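Local coordinates for geranyl diphosphate synthase small subunit (Antirrhinum majus, PDB 3QKC), which probably serves as the non-catalytic partner that steers a heteromeric prenyltransferase toward making geranyl diphosphate, the C10 precursor of monoterpenes, at residues E121-A124 with R125-D128; R10-I13 with E14-E18; I141-L144 with T145-M148; P36-H39 with L40-A44; G196-E199 with D200-E203. All coordinates share one frame; numbering follows the deposited sequence.

Interaction 1: residues E121-A124 with R125-D128; sequences ELMA and RSMD
Glu-121 runs alongside Arg-125, one helical turn further on, and its carboxylate meets the edge of the guanidinium group. OE2 of Glu-121 takes the NE hydrogen of Arg-125 at 3.0 Å, in a bond that is nearly straight (163°) and lies in the guanidinium plane. The oxygen uses its anti lone pair, and the carboxylate plane is turned 53° from that of the guanidinium, so the two groups do not pair flat; the second bond, from NH1 of Arg-125 to the same OE2, is weak at 3.3 Å. Both chains are extended. With CG of Glu-121 anti to the backbone N (chi1 -174°), the carboxylate is carried forward along the helix to the arginine. Beneath the ion pair the backbone bond from Arg-125 N to Glu-121 O measures 2.8 Å.

On another side of the helix, Ser-126 turns its hydroxyl back to the chain: OG, folded between its own backbone N and carbonyl carbon, donates to Met-123 O over 2.9 Å. The bent Met-123 chain brings CE within 3.4 Å of the same OG. This is the C-terminal end of helix 105-126, where helical bonding weakens before the loop. Met-123 packs on helices 68-85 and 134-148, while Glu-121, Ala-124 and Arg-125 lie against Thr-145 and Ile-142 of the second subunit.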
loop_
_atom_site.group_PDB
_atom_site.type_symbol
_atom_site.label_atom_id
_atom_site.label_comp_id
_atom_site.label_asym_id
_atom_site.label_seq_id
_atom_site.Cartn_x
_atom_site.Cartn_y
_atom_site.Cartn_z
ATOM N N GLU A 121 -4.315 5.918 2.291
ATOM C CA GLU A 121 -5.106 6.368 3.448
ATOM C C GLU A 121 -5.549 7.833 3.288
ATOM O O GLU A 121 -6.710 8.148 3.534
ATOM C CB GLU A 121 -4.328 6.195 4.755
ATOM C CG GLU A 121 -5.143 6.520 6.007
ATOM C CD GLU A 121 -4.337 6.493 7.301
ATOM O OE1 GLU A 121 -3.216 5.933 7.335
ATOM O OE2 GLU A 121 -4.829 7.042 8.303
ATOM N N LEU A 122 -4.636 8.727 2.886
ATOM C CA LEU A 122 -5.031 10.135 2.633
ATOM C C LEU A 122 -6.142 10.193 1.578
ATOM O O LEU A 122 -7.163 10.840 1.769
ATOM C CB LEU A 122 -3.847 10.992 2.165
ATOM C CG LEU A 122 -2.581 11.214 3.006
ATOM C CD1 LEU A 122 -1.657 12.191 2.294
ATOM C CD2 LEU A 122 -2.922 11.737 4.394
ATOM N N MET A 123 -5.931 9.490 0.473
ATOM C CA MET A 123 -6.904 9.403 -0.609
ATOM C C MET A 123 -8.241 8.836 -0.124
ATOM O O MET A 123 -9.299 9.392 -0.433
ATOM C CB MET A 123 -6.323 8.586 -1.781
ATOM C CG MET A 123 -7.230 8.406 -2.985
ATOM S SD MET A 123 -7.328 9.812 -4.124
ATOM C CE MET A 123 -8.594 10.804 -3.369
ATOM N N ALA A 124 -8.186 7.744 0.644
ATOM C CA ALA A 124 -9.383 7.131 1.235
ATOM C C ALA A 124 -10.115 8.039 2.231
ATOM O O ALA A 124 -11.339 7.991 2.324
ATOM C CB ALA A 124 -9.043 5.797 1.888
ATOM N N ARG A 125 -9.366 8.860 2.965
ATOM C CA ARG A 125 -9.939 9.704 4.024
ATOM C C ARG A 125 -10.357 11.097 3.547
ATOM O O ARG A 125 -10.881 11.889 4.334
ATOM C CB ARG A 125 -8.954 9.865 5.185
ATOM C CG ARG A 125 -8.818 8.687 6.139
ATOM C CD ARG A 125 -8.156 9.192 7.419
ATOM N NE ARG A 125 -7.585 8.170 8.295
ATOM C CZ ARG A 125 -8.238 7.587 9.300
ATOM N NH1 ARG A 125 -7.622 6.694 10.062
ATOM N NH2 ARG A 125 -9.505 7.883 9.548
ATOM N N SER A 126 -10.114 11.403 2.274
ATOM C CA SER A 126 -10.510 12.696 1.720
ATOM C C SER A 126 -12.031 12.774 1.518
ATOM O O SER A 126 -12.656 13.781 1.878
ATOM C CB SER A 126 -9.728 13.029 0.438
ATOM O OG SER A 126 -10.037 12.152 -0.631
ATOM N N MET A 127 -12.622 11.699 0.987
ATOM C CA MET A 127 -14.082 11.592 0.806
ATOM C C MET A 127 -14.833 11.782 2.118
ATOM O O MET A 127 -14.243 11.673 3.199
ATOM C CB MET A 127 -14.459 10.234 0.177
ATOM C CG MET A 127 -15.294 9.262 1.037
ATOM S SD MET A 127 -17.090 9.344 0.747
ATOM C CE MET A 127 -17.686 8.247 2.035
ATOM N N ASP A 128 -16.127 12.088 2.012
ATOM C CA ASP A 128 -17.051 12.008 3.152
ATOM C C ASP A 128 -17.478 13.343 3.800
ATOM O O ASP A 128 -18.570 13.394 4.385
ATOM C CB ASP A 128 -16.504 11.014 4.206
ATOM C CG ASP A 128 -17.416 10.845 5.400
ATOM O OD1 ASP A 128 -18.614 10.560 5.209
ATOM O OD2 ASP A 128 -16.920 10.981 6.538
#

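Interaction 2: residues R10-I13 with E14-E18; sequences RATI and ESDIE
Arg-10 and Glu-14, one turn apart on helix 5-24, form a salt bridge in which two nitrogens grip a single oxygen. NE of Arg-10 donates to OE2 of Glu-14 at 2.9 Å with an angle of 163°, and NH2 of Arg-10 reaches the same OE2 at 3.3 Å, less straight at 137°. Both bonds stay close to the guanidinium plane, yet the planes of the two groups stand 83° apart: NE approaches from above the carboxylate plane, whereas NH2 uses the syn lone pair.

Backbone bonding is regular alpha-helical, for example Asp-16 N to Thr-12 O at 2.8 Å and Ile-17 N to Ile-13 O at 2.9 Å.

The apolar component is Ile-13 beside Ile-17, pointing the same way, with CG2 of Ile-13 3.8 Å from CD1 of Ile-17. In Ile-13, CG2 is the branch anti to the backbone N, which directs it forward along the helix. These isoleucines face helices 48-59 and 68-85.

Both acidic groups have further partners, Glu-14 OE1 with Arg-46 and Asp-16 OD2 with Arg-64. With an arginine at each oxygen, the Glu-14 carboxylate is bridged between helix and loop, which would be expected to stabilise its charged form.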
loop_
_atom_site.group_PDB
_atom_site.type_symbol
_atom_site.label_atom_id
_atom_site.label_comp_id
_atom_site.label_asym_id
_atom_site.label_seq_id
_atom_site.Cartn_x
_atom_site.Cartn_y
_atom_site.Cartn_z
ATOM N N ARG A 10 2.847 25.116 -13.266
ATOM C CA ARG A 10 3.381 23.870 -12.727
ATOM C C ARG A 10 3.832 24.069 -11.287
ATOM O O ARG A 10 3.462 23.292 -10.414
ATOM C CB ARG A 10 4.528 23.311 -13.572
ATOM C CG ARG A 10 4.928 21.882 -13.150
ATOM C CD ARG A 10 6.210 21.385 -13.790
ATOM N NE ARG A 10 6.739 20.216 -13.073
ATOM C CZ ARG A 10 7.486 19.247 -13.615
ATOM N NH1 ARG A 10 7.800 19.268 -14.905
ATOM N NH2 ARG A 10 7.914 18.239 -12.855
ATOM N N ALA A 11 4.620 25.122 -11.050
ATOM C CA ALA A 11 5.162 25.408 -9.722
ATOM C C ALA A 11 4.088 25.651 -8.652
ATOM O O ALA A 11 4.232 25.192 -7.523
ATOM C CB ALA A 11 6.145 26.586 -9.774
ATOM N N THR A 12 3.031 26.385 -8.994
ATOM C CA THR A 12 1.928 26.609 -8.056
ATOM C C THR A 12 1.248 25.286 -7.658
ATOM O O THR A 12 1.023 25.024 -6.472
ATOM C CB THR A 12 0.907 27.610 -8.610
ATOM O OG1 THR A 12 1.597 28.774 -9.075
ATOM C CG2 THR A 12 -0.092 28.033 -7.526
ATOM N N ILE A 13 0.957 24.451 -8.653
ATOM C CA ILE A 13 0.465 23.106 -8.407
ATOM C C ILE A 13 1.370 22.360 -7.447
ATOM O O ILE A 13 0.916 21.810 -6.444
ATOM C CB ILE A 13 0.293 22.325 -9.714
ATOM C CG1 ILE A 13 -0.832 22.969 -10.534
ATOM C CG2 ILE A 13 -0.010 20.857 -9.406
ATOM C CD1 ILE A 13 -1.139 22.321 -11.873
ATOM N N GLU A 14 2.665 22.378 -7.740
ATOM C CA GLU A 14 3.634 21.686 -6.915
ATOM C C GLU A 14 3.779 22.266 -5.522
ATOM O O GLU A 14 4.035 21.521 -4.574
ATOM C CB GLU A 14 4.974 21.579 -7.626
ATOM C CG GLU A 14 4.932 20.448 -8.632
ATOM C CD GLU A 14 6.176 20.344 -9.485
ATOM O OE1 GLU A 14 7.143 21.124 -9.282
ATOM O OE2 GLU A 14 6.171 19.448 -10.359
ATOM N N SER A 15 3.580 23.572 -5.397
ATOM C CA SER A 15 3.543 24.228 -4.094
ATOM C C SER A 15 2.301 23.811 -3.302
ATOM O O SER A 15 2.390 23.549 -2.103
ATOM C CB SER A 15 3.622 25.756 -4.256
ATOM O OG SER A 15 3.354 26.433 -3.029
ATOM N N ASP A 16 1.151 23.727 -3.975
ATOM C CA ASP A 16 -0.089 23.307 -3.320
ATOM C C ASP A 16 0.001 21.855 -2.843
ATOM O O ASP A 16 -0.451 21.519 -1.745
ATOM C CB ASP A 16 -1.295 23.477 -4.247
ATOM C CG ASP A 16 -1.679 24.927 -4.462
ATOM O OD1 ASP A 16 -1.549 25.744 -3.530
ATOM O OD2 ASP A 16 -2.133 25.257 -5.570
ATOM N N ILE A 17 0.592 20.999 -3.667
ATOM C CA ILE A 17 0.805 19.606 -3.279
ATOM C C ILE A 17 1.704 19.498 -2.043
ATOM O O ILE A 17 1.352 18.816 -1.071
ATOM C CB ILE A 17 1.344 18.763 -4.451
ATOM C CG1 ILE A 17 0.259 18.602 -5.527
ATOM C CG2 ILE A 17 1.802 17.420 -3.961
ATOM C CD1 ILE A 17 0.777 18.084 -6.882
ATOM N N GLU A 18 2.850 20.180 -2.073
ATOM C CA GLU A 18 3.786 20.140 -0.943
ATOM C C GLU A 18 3.157 20.659 0.358
ATOM O O GLU A 18 3.385 20.078 1.430
ATOM C CB GLU A 18 5.072 20.907 -1.256
ATOM C CG GLU A 18 6.223 20.560 -0.319
ATOM C CD GLU A 18 7.520 21.290 -0.653
ATOM O OE1 GLU A 18 7.511 22.545 -0.751
ATOM O OE2 GLU A 18 8.551 20.595 -0.806
#

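Interaction 3: residues I141-L144 with T145-M148; sequences IIEL and TRVM
Glu-143 and Arg-146 lie side by side on helix 134-148, part of the all-helical fold of the isoprenyl diphosphate synthase family, and point the same way with their planar ends 62° apart. OE1 of Glu-143 sits at the guanidinium edge, 3.6 Å from NH2 of Arg-146, a long salt bridge. The glutamate also binds Arg-206 through OE2, so the carboxylate is contacted by two arginines, the bond to Arg-206 being the stronger. Bends in both chains, at chi2 of Glu-143 and chi3 of Arg-146, bring the charged groups together.

Thr-145 lies on another side of the helix and packs on Glu-121 of the second subunit. Ile-141 and Ile-142 also touch the partner, on its Leu-138 and Ala-124, while Leu-144 packs within its own chain on helices 68-85 and 105-126. The helix thus divides its surface between the chain's own core and the dimer interface.

The buried threonine hydroxyl is satisfied by its own helix. OG1 of Thr-145 donates to Ile-142 O at 2.7 Å, and Arg-146 N approaches that carbonyl from the same face of its plane at 3.1 Å. The hydroxyl comes in well off the carbonyl direction, at a C=O...OG1 angle of 114°.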
loop_
_atom_site.group_PDB
_atom_site.type_symbol
_atom_site.label_atom_id
_atom_site.label_comp_id
_atom_site.label_asym_id
_atom_site.label_seq_id
_atom_site.Cartn_x
_atom_site.Cartn_y
_atom_site.Cartn_z
ATOM N N ILE A 141 -8.506 4.911 -5.979
ATOM C CA ILE A 141 -7.696 4.028 -5.154
ATOM C C ILE A 141 -7.239 2.825 -5.968
ATOM O O ILE A 141 -6.063 2.434 -5.921
ATOM C CB ILE A 141 -8.471 3.639 -3.889
ATOM C CG1 ILE A 141 -8.272 4.737 -2.844
ATOM C CG2 ILE A 141 -8.060 2.260 -3.360
ATOM C CD1 ILE A 141 -9.397 4.853 -1.870
ATOM N N ILE A 142 -8.167 2.295 -6.760
ATOM C CA ILE A 142 -7.859 1.238 -7.709
ATOM C C ILE A 142 -6.715 1.656 -8.625
ATOM O O ILE A 142 -5.763 0.878 -8.818
ATOM C CB ILE A 142 -9.093 0.832 -8.528
ATOM C CG1 ILE A 142 -10.080 0.092 -7.631
ATOM C CG2 ILE A 142 -8.681 -0.055 -9.678
ATOM C CD1 ILE A 142 -11.542 0.269 -8.034
ATOM N N GLU A 143 -6.787 2.888 -9.140
ATOM C CA GLU A 143 -5.735 3.428 -10.012
ATOM C C GLU A 143 -4.370 3.484 -9.339
ATOM O O GLU A 143 -3.367 3.119 -9.943
ATOM C CB GLU A 143 -6.083 4.838 -10.505
ATOM C CG GLU A 143 -7.054 4.878 -11.662
ATOM C CD GLU A 143 -6.583 4.090 -12.861
ATOM O OE1 GLU A 143 -5.452 4.289 -13.333
ATOM O OE2 GLU A 143 -7.369 3.276 -13.352
ATOM N N LEU A 144 -4.340 3.994 -8.110
ATOM C CA LEU A 144 -3.101 4.120 -7.353
ATOM C C LEU A 144 -2.524 2.764 -6.936
ATOM O O LEU A 144 -1.324 2.611 -6.907
ATOM C CB LEU A 144 -3.307 5.016 -6.120
ATOM C CG LEU A 144 -3.579 6.482 -6.449
ATOM C CD1 LEU A 144 -4.733 7.056 -5.602
ATOM C CD2 LEU A 144 -2.319 7.309 -6.312
ATOM N N THR A 145 -3.376 1.797 -6.596
ATOM C CA THR A 145 -2.898 0.453 -6.264
ATOM C C THR A 145 -2.281 -0.221 -7.488
ATOM O O THR A 145 -1.343 -1.025 -7.371
ATOM C CB THR A 145 -4.009 -0.453 -5.697
ATOM O OG1 THR A 145 -5.062 -0.588 -6.659
ATOM C CG2 THR A 145 -4.563 0.090 -4.376
ATOM N N ARG A 146 -2.802 0.139 -8.657
ATOM C CA ARG A 146 -2.363 -0.417 -9.930
ATOM C C ARG A 146 -0.961 0.089 -10.289
ATOM O O ARG A 146 -0.155 -0.637 -10.863
ATOM C CB ARG A 146 -3.373 -0.039 -11.023
ATOM C CG ARG A 146 -3.232 -0.804 -12.330
ATOM C CD ARG A 146 -4.279 -0.398 -13.399
ATOM N NE ARG A 146 -4.078 0.935 -13.995
ATOM C CZ ARG A 146 -3.095 1.265 -14.840
ATOM N NH1 ARG A 146 -2.171 0.369 -15.180
ATOM N NH2 ARG A 146 -3.018 2.504 -15.335
ATOM N N VAL A 147 -0.668 1.332 -9.931
ATOM C CA VAL A 147 0.613 1.941 -10.274
ATOM C C VAL A 147 1.779 1.394 -9.440
ATOM O O VAL A 147 2.903 1.253 -9.924
ATOM C CB VAL A 147 0.555 3.490 -10.199
ATOM C CG1 VAL A 147 0.561 3.986 -8.758
ATOM C CG2 VAL A 147 1.713 4.089 -10.965
ATOM N N MET A 148 1.498 1.070 -8.190
ATOM C CA MET A 148 2.556 0.687 -7.265
ATOM C C MET A 148 2.998 -0.749 -7.539
ATOM O O MET A 148 4.167 -1.072 -7.373
ATOM C CB MET A 148 2.073 0.885 -5.822
ATOM C CG MET A 148 3.141 0.861 -4.719
ATOM S SD MET A 148 4.479 2.106 -4.828
ATOM C CE MET A 148 5.753 0.982 -5.519
#

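Interaction 4: residues P36-H39 with L40-A44; sequences PMHH and LTFAA
This is a within-helix contact of aromatic and polar side chains on the short helix 34-43, which lies against helices 5-24, 68-85 and 105-126. Its main pair is His-38 with Phe-42, one turn apart. CE1 of Phe-42 sits over one face of the imidazole, 3.5 Å from CE1 of His-38 and displaced toward the ring's rim. The centroids are 4.5 Å apart and the planes 44° apart, an oblique pairing intermediate between stacked and perpendicular. The first torsion of His-38 (-173°) puts CG anti to the backbone N and tips the ring toward the following turn.

His-39 presents one ring face to Ala-43, whose CB lies 4.2 Å from CE1 of His-39, while Leu-40 CD2 approaches ND1 of His-39 at 3.7 Å. On the inward side Thr-41 OG1 donates to Met-37 O at 2.6 Å. The backbone N of Thr-41 adds a weak bond to the same carbonyl.

Outside the segment, His-38 ND1 is hydrogen-bonded to Ile-25 O, and Lys-22 makes a cation-pi contact with Phe-42. The bond to a carbonyl oxygen implies a proton on ND1 and fixes the rotation of the ring that Phe-42 covers; by contrast, ND1 of His-39 is buried here without a polar partner.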
loop_
_atom_site.group_PDB
_atom_site.type_symbol
_atom_site.label_atom_id
_atom_site.label_comp_id
_atom_site.label_asym_id
_atom_site.label_seq_id
_atom_site.Cartn_x
_atom_site.Cartn_y
_atom_site.Cartn_z
ATOM N N PRO A 36 11.752 9.952 9.642
ATOM C CA PRO A 36 12.193 9.535 8.280
ATOM C C PRO A 36 11.110 9.691 7.202
ATOM O O PRO A 36 11.437 9.952 6.041
ATOM C CB PRO A 36 12.601 8.065 8.459
ATOM C CG PRO A 36 11.928 7.619 9.718
ATOM C CD PRO A 36 11.894 8.852 10.611
ATOM N N MET A 37 9.835 9.563 7.575
ATOM C CA MET A 37 8.744 9.806 6.600
ATOM C C MET A 37 8.687 11.246 6.098
ATOM O O MET A 37 8.557 11.483 4.899
ATOM C CB MET A 37 7.373 9.368 7.137
ATOM C CG MET A 37 6.250 9.469 6.095
ATOM S SD MET A 37 4.650 8.773 6.594
ATOM C CE MET A 37 5.207 7.467 7.711
ATOM N N HIS A 38 8.762 12.212 7.008
ATOM C CA HIS A 38 8.785 13.612 6.617
ATOM C C HIS A 38 10.036 13.927 5.794
ATOM O O HIS A 38 9.953 14.541 4.724
ATOM C CB HIS A 38 8.718 14.513 7.847
ATOM C CG HIS A 38 8.579 15.963 7.521
ATOM N ND1 HIS A 38 7.360 16.604 7.512
ATOM C CD2 HIS A 38 9.498 16.892 7.170
ATOM C CE1 HIS A 38 7.537 17.873 7.187
ATOM N NE2 HIS A 38 8.823 18.072 6.972
ATOM N N HIS A 39 11.191 13.492 6.274
ATOM C CA HIS A 39 12.417 13.764 5.554
ATOM C C HIS A 39 12.434 13.220 4.107
ATOM O O HIS A 39 12.691 13.966 3.169
ATOM C CB HIS A 39 13.633 13.277 6.329
ATOM C CG HIS A 39 14.927 13.618 5.660
ATOM N ND1 HIS A 39 15.680 12.690 4.972
ATOM C CD2 HIS A 39 15.585 14.798 5.547
ATOM C CE1 HIS A 39 16.751 13.280 4.472
ATOM N NE2 HIS A 39 16.715 14.559 4.801
ATOM N N LEU A 40 12.149 11.936 3.929
ATOM C CA LEU A 40 12.272 11.304 2.601
ATOM C C LEU A 40 11.299 11.886 1.589
ATOM O O LEU A 40 11.657 12.091 0.440
ATOM C CB LEU A 40 12.142 9.788 2.703
ATOM C CG LEU A 40 13.222 9.196 3.608
ATOM C CD1 LEU A 40 13.170 7.677 3.589
ATOM C CD2 LEU A 40 14.595 9.693 3.179
ATOM N N THR A 41 10.096 12.207 2.047
ATOM C CA THR A 41 9.043 12.771 1.210
ATOM C C THR A 41 9.447 14.103 0.571
ATOM O O THR A 41 9.276 14.293 -0.639
ATOM C CB THR A 41 7.730 12.913 2.019
ATOM O OG1 THR A 41 7.372 11.634 2.551
ATOM C CG2 THR A 41 6.575 13.453 1.174
ATOM N N PHE A 42 9.991 15.008 1.374
ATOM C CA PHE A 42 10.374 16.341 0.892
ATOM C C PHE A 42 11.819 16.478 0.414
ATOM O O PHE A 42 12.181 17.504 -0.162
ATOM C CB PHE A 42 10.040 17.407 1.943
ATOM C CG PHE A 42 8.622 17.323 2.428
ATOM C CD1 PHE A 42 8.312 16.628 3.589
ATOM C CD2 PHE A 42 7.597 17.901 1.707
ATOM C CE1 PHE A 42 6.989 16.515 4.020
ATOM C CE2 PHE A 42 6.275 17.794 2.131
ATOM C CZ PHE A 42 5.973 17.104 3.285
ATOM N N ALA A 43 12.643 15.460 0.646
ATOM C CA ALA A 43 13.994 15.454 0.061
ATOM C C ALA A 43 13.990 14.807 -1.330
ATOM O O ALA A 43 14.909 15.013 -2.120
ATOM C CB ALA A 43 14.985 14.727 0.966
ATOM N N ALA A 44 12.973 14.004 -1.617
ATOM C CA ALA A 44 12.963 13.236 -2.860
ATOM C C ALA A 44 12.758 14.143 -4.081
ATOM O O ALA A 44 12.037 15.132 -3.987
ATOM C CB ALA A 44 11.888 12.199 -2.800
#

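Interaction 5: residues G196-E199 with D200-E203; sequences GCDE and DKIE
Cys-197 directs its side chain toward the first turn of helix 199-219: SG lies 3.7 Å from CB of Lys-201, and CB of Cys-197 is 3.9 Å from CG1 of Ile-202. These contacts form a small apolar cluster under the turn, which Ile-202, buried, continues by packing on Ala-189 and Ile-193 of the preceding helix 169-195.

Asp-198 follows at the N-cap position, but its carboxylate makes no capping bond. It turns instead to Lys-201, whose chain crosses it obliquely and bends at chi3 (-74°) to lay CE against CB of Asp-198 at 3.4 Å. That folding carries NZ of Lys-201 to 3.3 Å from OD1 of Asp-198, a salt bridge whose hydrogen bond is weak. The Asp-198 carbonyl opens the helical bonding, accepting from Ile-202 N at 2.9 Å with a donor angle of 138°.

Glu-199 begins the helix. Its O accepts a weak but straight bond from Glu-203 N, at 3.4 Å and 175°, while its OE2 is held by Arg-139 in a salt bridge.

Asp-198, Glu-199 and Asp-200 thus gather negative charge at the helix N-terminus, where the helix dipole should be favourable to it; Lys-201 and Arg-139 probably offset part of the mutual repulsion.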
loop_
_atom_site.group_PDB
_atom_site.type_symbol
_atom_site.label_atom_id
_atom_site.label_comp_id
_atom_site.label_asym_id
_atom_site.label_seq_id
_atom_site.Cartn_x
_atom_site.Cartn_y
_atom_site.Cartn_z
ATOM N N GLY A 196 -14.685 14.058 -12.509
ATOM C CA GLY A 196 -16.013 13.673 -12.986
ATOM C C GLY A 196 -15.969 13.653 -14.496
ATOM O O GLY A 196 -16.093 14.690 -15.147
ATOM N N CYS A 197 -15.780 12.469 -15.060
ATOM C CA CYS A 197 -15.379 12.377 -16.455
ATOM C C CYS A 197 -16.106 11.250 -17.154
ATOM O O CYS A 197 -16.618 10.345 -16.500
ATOM C CB CYS A 197 -13.879 12.103 -16.510
ATOM S SG CYS A 197 -12.980 13.011 -17.742
ATOM N N ASP A 198 -16.150 11.309 -18.484
ATOM C CA ASP A 198 -16.638 10.176 -19.276
ATOM C C ASP A 198 -15.705 8.982 -19.076
ATOM O O ASP A 198 -14.491 9.145 -19.010
ATOM C CB ASP A 198 -16.687 10.525 -20.769
ATOM C CG ASP A 198 -18.013 11.149 -21.194
ATOM O OD1 ASP A 198 -18.386 12.227 -20.672
ATOM O OD2 ASP A 198 -18.674 10.564 -22.080
ATOM N N GLU A 199 -16.285 7.790 -18.978
ATOM C CA GLU A 199 -15.530 6.540 -19.022
ATOM C C GLU A 199 -14.504 6.560 -20.160
ATOM O O GLU A 199 -13.347 6.191 -19.973
ATOM C CB GLU A 199 -16.490 5.360 -19.223
ATOM C CG GLU A 199 -17.330 4.978 -18.000
ATOM C CD GLU A 199 -16.582 4.067 -17.041
ATOM O OE1 GLU A 199 -17.220 3.178 -16.422
ATOM O OE2 GLU A 199 -15.347 4.234 -16.911
ATOM N N ASP A 200 -14.949 7.002 -21.336
ATOM C CA ASP A 200 -14.102 7.130 -22.522
ATOM C C ASP A 200 -12.993 8.167 -22.332
ATOM O O ASP A 200 -11.874 7.982 -22.813
ATOM C CB ASP A 200 -14.945 7.524 -23.749
ATOM C CG ASP A 200 -16.097 6.555 -24.027
ATOM O OD1 ASP A 200 -16.372 5.657 -23.199
ATOM O OD2 ASP A 200 -16.738 6.704 -25.092
ATOM N N LYS A 201 -13.309 9.260 -21.644
ATOM C CA LYS A 201 -12.342 10.336 -21.454
ATOM C C LYS A 201 -11.307 10.024 -20.376
ATOM O O LYS A 201 -10.254 10.655 -20.325
ATOM C CB LYS A 201 -13.043 11.665 -21.172
ATOM C CG LYS A 201 -13.730 12.265 -22.397
ATOM C CD LYS A 201 -14.246 13.687 -22.152
ATOM C CE LYS A 201 -15.491 13.701 -21.272
ATOM N NZ LYS A 201 -16.502 14.694 -21.750
ATOM N N ILE A 202 -11.607 9.056 -19.513
ATOM C CA ILE A 202 -10.623 8.600 -18.531
ATOM C C ILE A 202 -9.535 7.785 -19.241
ATOM O O ILE A 202 -8.345 8.040 -19.063
ATOM C CB ILE A 202 -11.264 7.762 -17.403
ATOM C CG1 ILE A 202 -12.346 8.569 -16.673
ATOM C CG2 ILE A 202 -10.191 7.284 -16.433
ATOM C CD1 ILE A 202 -13.236 7.742 -15.750
ATOM N N GLU A 203 -9.972 6.815 -20.046
ATOM C CA GLU A 203 -9.087 5.989 -20.868
ATOM C C GLU A 203 -8.120 6.854 -21.687
ATOM O O GLU A 203 -6.934 6.545 -21.788
ATOM C CB GLU A 203 -9.917 5.069 -21.794
ATOM C CG GLU A 203 -10.742 3.985 -21.051
ATOM C CD GLU A 203 -11.955 3.455 -21.836
ATOM O OE1 GLU A 203 -11.947 3.456 -23.090
ATOM O OE2 GLU A 203 -12.933 3.021 -21.187
#

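In the fold
Interactions 1 and 3 are directly packed: Met-123 CG lies 3.8 Å from Ile-141 CG1 and 3.9 Å from Leu-144 CD1, joining consecutive helices 105-126 and 134-148, and both contacts reach the second subunit. Interactions 2 and 4 also touch, through Glu-18 CG and Phe-42 CD2 at 3.6 Å, where the consecutive helices 5-24 and 34-43 meet. Interaction 5 stands apart at the surface; its nearest atoms are about 6 Å from interaction 3, and its centre is about 33 Å from that of interaction 4, across the chain's centre. None of the five involves a bound ligand; together they sample the helical bundle from dimer interface to outer corner.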